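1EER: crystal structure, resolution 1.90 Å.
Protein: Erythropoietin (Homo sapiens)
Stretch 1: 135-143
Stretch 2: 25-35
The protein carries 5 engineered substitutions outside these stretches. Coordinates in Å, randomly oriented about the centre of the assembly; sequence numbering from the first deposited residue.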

# COMPACT_ATOMS: atom_id res chain seq x y z
N ALA A 135 -16.71 -18.05 -3.62
CA ALA A 135 -17.37 -16.75 -3.53
C ALA A 135 -18.36 -16.67 -4.69
O ALA A 135 -18.13 -17.27 -5.74
CB ALA A 135 -16.34 -15.62 -3.63
N ASP A 136 -19.46 -15.96 -4.49
CA ASP A 136 -20.46 -15.79 -5.53
C ASP A 136 -20.78 -14.31 -5.73
O ASP A 136 -21.79 -13.97 -6.33
CB ASP A 136 -21.74 -16.59 -5.22
CG ASP A 136 -22.31 -16.28 -3.85
OD1 ASP A 136 -22.69 -15.12 -3.60
OD2 ASP A 136 -22.40 -17.21 -3.02
N THR A 137 -19.92 -13.45 -5.21
CA THR A 137 -20.06 -12.00 -5.36
C THR A 137 -18.67 -11.44 -5.59
O THR A 137 -17.67 -12.06 -5.22
CB THR A 137 -20.67 -11.32 -4.10
OG1 THR A 137 -19.94 -11.71 -2.93
CG2 THR A 137 -22.12 -11.69 -3.93
N PHE A 138 -18.60 -10.25 -6.19
CA PHE A 138 -17.32 -9.63 -6.45
C PHE A 138 -16.77 -9.10 -5.13
O PHE A 138 -15.56 -8.93 -4.97
CB PHE A 138 -17.48 -8.49 -7.46
CG PHE A 138 -17.38 -8.95 -8.88
CD1 PHE A 138 -16.13 -9.12 -9.47
CD2 PHE A 138 -18.52 -9.26 -9.60
CE1 PHE A 138 -16.03 -9.61 -10.78
CE2 PHE A 138 -18.43 -9.74 -10.90
CZ PHE A 138 -17.18 -9.92 -11.49
N ARG A 139 -17.69 -8.85 -4.20
CA ARG A 139 -17.35 -8.35 -2.88
C ARG A 139 -16.47 -9.35 -2.15
O ARG A 139 -15.42 -8.98 -1.63
CB ARG A 139 -18.62 -8.09 -2.06
CG ARG A 139 -18.35 -7.44 -0.70
CD ARG A 139 -19.57 -7.43 0.18
NE ARG A 139 -20.57 -8.40 -0.26
CZ ARG A 139 -21.84 -8.11 -0.48
NH1 ARG A 139 -22.29 -6.87 -0.29
NH2 ARG A 139 -22.67 -9.06 -0.89
N LYS A 140 -16.88 -10.61 -2.11
CA LYS A 140 -16.08 -11.61 -1.42
C LYS A 140 -14.79 -11.86 -2.19
O LYS A 140 -13.74 -12.08 -1.60
CB LYS A 140 -16.83 -12.93 -1.25
CG LYS A 140 -16.09 -13.88 -0.32
CD LYS A 140 -16.89 -15.12 0.06
CE LYS A 140 -15.94 -16.23 0.48
NZ LYS A 140 -16.59 -17.32 1.24
N LEU A 141 -14.87 -11.82 -3.52
CA LEU A 141 -13.70 -12.03 -4.37
C LEU A 141 -12.63 -10.99 -4.04
O LEU A 141 -11.47 -11.31 -3.81
CB LEU A 141 -14.09 -11.93 -5.85
CG LEU A 141 -13.05 -12.18 -6.96
CD1 LEU A 141 -12.22 -13.42 -6.66
CD2 LEU A 141 -13.77 -12.34 -8.29
N PHE A 142 -13.03 -9.73 -4.01
CA PHE A 142 -12.09 -8.66 -3.72
C PHE A 142 -11.62 -8.63 -2.27
O PHE A 142 -10.48 -8.26 -2.00
CB PHE A 142 -12.70 -7.33 -4.12
CG PHE A 142 -12.57 -7.04 -5.59
CD1 PHE A 142 -11.32 -7.02 -6.20
CD2 PHE A 142 -13.70 -6.84 -6.37
CE1 PHE A 142 -11.19 -6.79 -7.58
CE2 PHE A 142 -13.58 -6.61 -7.76
CZ PHE A 142 -12.33 -6.59 -8.36
N ARG A 143 -12.49 -9.01 -1.33
CA ARG A 143 -12.10 -9.03 0.07
C ARG A 143 -11.03 -10.11 0.24
O ARG A 143 -10.05 -9.93 0.98
CB ARG A 143 -13.31 -9.35 0.96
CG ARG A 143 -12.96 -9.55 2.44
CD ARG A 143 -14.22 -9.75 3.29
NE ARG A 143 -14.91 -11.01 3.00
CZ ARG A 143 -16.15 -11.08 2.51
NH1 ARG A 143 -16.82 -9.97 2.25
NH2 ARG A 143 -16.72 -12.26 2.29
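Stretch 2 (25-35) ITTGCAEHCSL

Stretch 2 lies along the start of the helix in stretch 1 as a largely irregular chain. It passes Arg139 near its beginning, loops outward, and returns to meet the residues just before the helix. Thr26 comes first, its CA 4.8 Å from the CA of Arg139. A disulfide-closed loop follows, and the short strand Ser34-Leu35 then runs antiparallel to the segment around Thr137. The two stretches bury 591 Å² in all.

The backbones are linked directly. Thr137 and Ser34 form an antiparallel, non-hydrogen-bonded bridge pair, with 4.3 Å between Thr137 CA and Ser34 CA and both side chains on the same face. In such a pair the hydrogen bonds are made by the flanking residues. Leu35 N donates to Asp136 O (2.9 Å, 173° at the hydrogen), and Phe138 N donates to Cys33 O (2.9 Å, 150°). The second bond matters for the helix: Phe138 NH, in the first turn, has no preceding helical carbonyl to serve it, so Cys33 supplies one. Both acceptors also receive CA-H contacts, Thr137 CA to Cys33 O at 3.3 Å and Ser34 CA to Asp136 O at 3.5 Å.

Thr137 suits the N-cap because its short side chain can fold back on the first turn. Its OG1 accepts a weak bond from Lys140 N at 3.4 Å, while its carbonyl O accepts from Leu141 N at 3.3 Å. Asp136 O has a further donor in a water, 2.7 Å from its oxygen, and that water also hydrogen-bonds to Ser34 OG, at 2.9 Å. The small polar serine thus fits an exposed edge where a water joins the two stretches.

Leu35, with the greatest area covered, is the apolar anchor. Its CD2 lies over one face of the Phe138 ring, 3.4 Å from the ring centroid, and 4.2 Å from Leu141 CD2; its CD1 approaches Thr137 O at 3.5 Å. A branched aliphatic side chain can reach ring, helix and backbone together. Cys33 CB packs 4.3 Å from Phe138 CB, and Cys33 SG is joined to Cys29 SG at 2.0 Å. This disulfide closes the loop containing the type II' turn from Cys29 to His32, where Ala30 takes a positive phi and His32 ND1 donates to Cys29 O at 3.1 Å.

At the other end, buried Thr26 serves both polar and apolar needs. Its CG2 packs 3.4 Å from Phe142 CD2 and 4.0 Å from Phe138 O. A water donates to Thr26 OG1 at 3.0 Å and to Arg139 O at 2.8 Å; Arg139 O also accepts from Arg143 N at 2.9 Å, within the helix. Thr26 O accepts a weak bond from Cys29 N at 3.4 Å, and Arg139 CG lies 3.1 Å from that same Thr26 O. The long arginine continues along the loop, bringing NH1 to 4.1 Å from Cys29 CB.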

# COMPACT_ATOMS: atom_id res chain seq x y z
N ILE A 25 -14.39 -0.60 -2.04
CA ILE A 25 -15.42 -0.21 -3.00
C ILE A 25 -16.51 -1.28 -3.19
O ILE A 25 -17.68 -0.95 -3.41
CB ILE A 25 -14.77 0.13 -4.36
CG1 ILE A 25 -13.90 1.39 -4.22
CG2 ILE A 25 -15.83 0.32 -5.43
CD1 ILE A 25 -14.64 2.63 -3.74
N THR A 26 -16.15 -2.56 -3.09
CA THR A 26 -17.16 -3.61 -3.27
C THR A 26 -18.05 -3.80 -2.04
O THR A 26 -18.93 -4.66 -2.04
CB THR A 26 -16.53 -4.98 -3.67
OG1 THR A 26 -15.23 -5.13 -3.09
CG2 THR A 26 -16.40 -5.07 -5.18
N THR A 27 -17.83 -3.02 -0.99
CA THR A 27 -18.67 -3.13 0.19
C THR A 27 -19.99 -2.38 -0.06
O THR A 27 -20.99 -2.59 0.63
CB THR A 27 -17.93 -2.61 1.47
OG1 THR A 27 -17.56 -1.23 1.33
CG2 THR A 27 -16.68 -3.45 1.73
N GLY A 28 -20.01 -1.52 -1.07
CA GLY A 28 -21.24 -0.80 -1.39
C GLY A 28 -21.90 -1.45 -2.59
O GLY A 28 -22.67 -0.82 -3.31
N CYS A 29 -21.59 -2.72 -2.79
CA CYS A 29 -22.08 -3.52 -3.91
C CYS A 29 -23.59 -3.61 -4.09
O CYS A 29 -24.11 -3.21 -5.14
CB CYS A 29 -21.52 -4.94 -3.81
SG CYS A 29 -20.10 -5.24 -4.89
N ALA A 30 -24.27 -4.15 -3.09
CA ALA A 30 -25.72 -4.33 -3.11
C ALA A 30 -26.09 -5.62 -3.84
O ALA A 30 -25.58 -6.69 -3.51
CB ALA A 30 -26.40 -3.12 -3.78
N GLU A 31 -26.99 -5.52 -4.81
CA GLU A 31 -27.44 -6.68 -5.57
C GLU A 31 -26.89 -6.63 -6.98
O GLU A 31 -27.30 -7.40 -7.85
CB GLU A 31 -28.98 -6.70 -5.64
CG GLU A 31 -29.67 -7.19 -4.37
CD GLU A 31 -30.01 -8.67 -4.43
OE1 GLU A 31 -29.17 -9.49 -4.01
OE2 GLU A 31 -31.12 -9.02 -4.89
N HIS A 32 -25.95 -5.72 -7.22
CA HIS A 32 -25.37 -5.54 -8.54
C HIS A 32 -24.01 -6.19 -8.69
O HIS A 32 -23.28 -5.89 -9.64
CB HIS A 32 -25.24 -4.04 -8.84
CG HIS A 32 -26.36 -3.20 -8.31
ND1 HIS A 32 -26.18 -2.30 -7.27
CD2 HIS A 32 -27.65 -3.09 -8.68
CE1 HIS A 32 -27.32 -1.67 -7.04
NE2 HIS A 32 -28.23 -2.13 -7.88
N CYS A 33 -23.66 -7.09 -7.77
CA CYS A 33 -22.34 -7.73 -7.82
C CYS A 33 -22.26 -9.25 -7.81
O CYS A 33 -21.20 -9.80 -7.49
CB CYS A 33 -21.48 -7.23 -6.66
SG CYS A 33 -20.95 -5.49 -6.72
N SER A 34 -23.33 -9.96 -8.15
CA SER A 34 -23.26 -11.42 -8.16
C SER A 34 -22.36 -11.91 -9.28
O SER A 34 -22.31 -11.32 -10.35
CB SER A 34 -24.64 -12.03 -8.34
OG SER A 34 -24.54 -13.45 -8.44
N LEU A 35 -21.64 -13.00 -9.01
CA LEU A 35 -20.76 -13.62 -9.99
C LEU A 35 -21.61 -14.65 -10.73
O LEU A 35 -21.19 -15.23 -11.74
CB LEU A 35 -19.58 -14.32 -9.30
CG LEU A 35 -18.45 -13.46 -8.72
CD1 LEU A 35 -17.55 -14.33 -7.86
CD2 LEU A 35 -17.64 -12.83 -9.84
O HOH W 1 -15.20 -6.49 -0.45
O HOH W 2 -24.36 -13.64 -5.51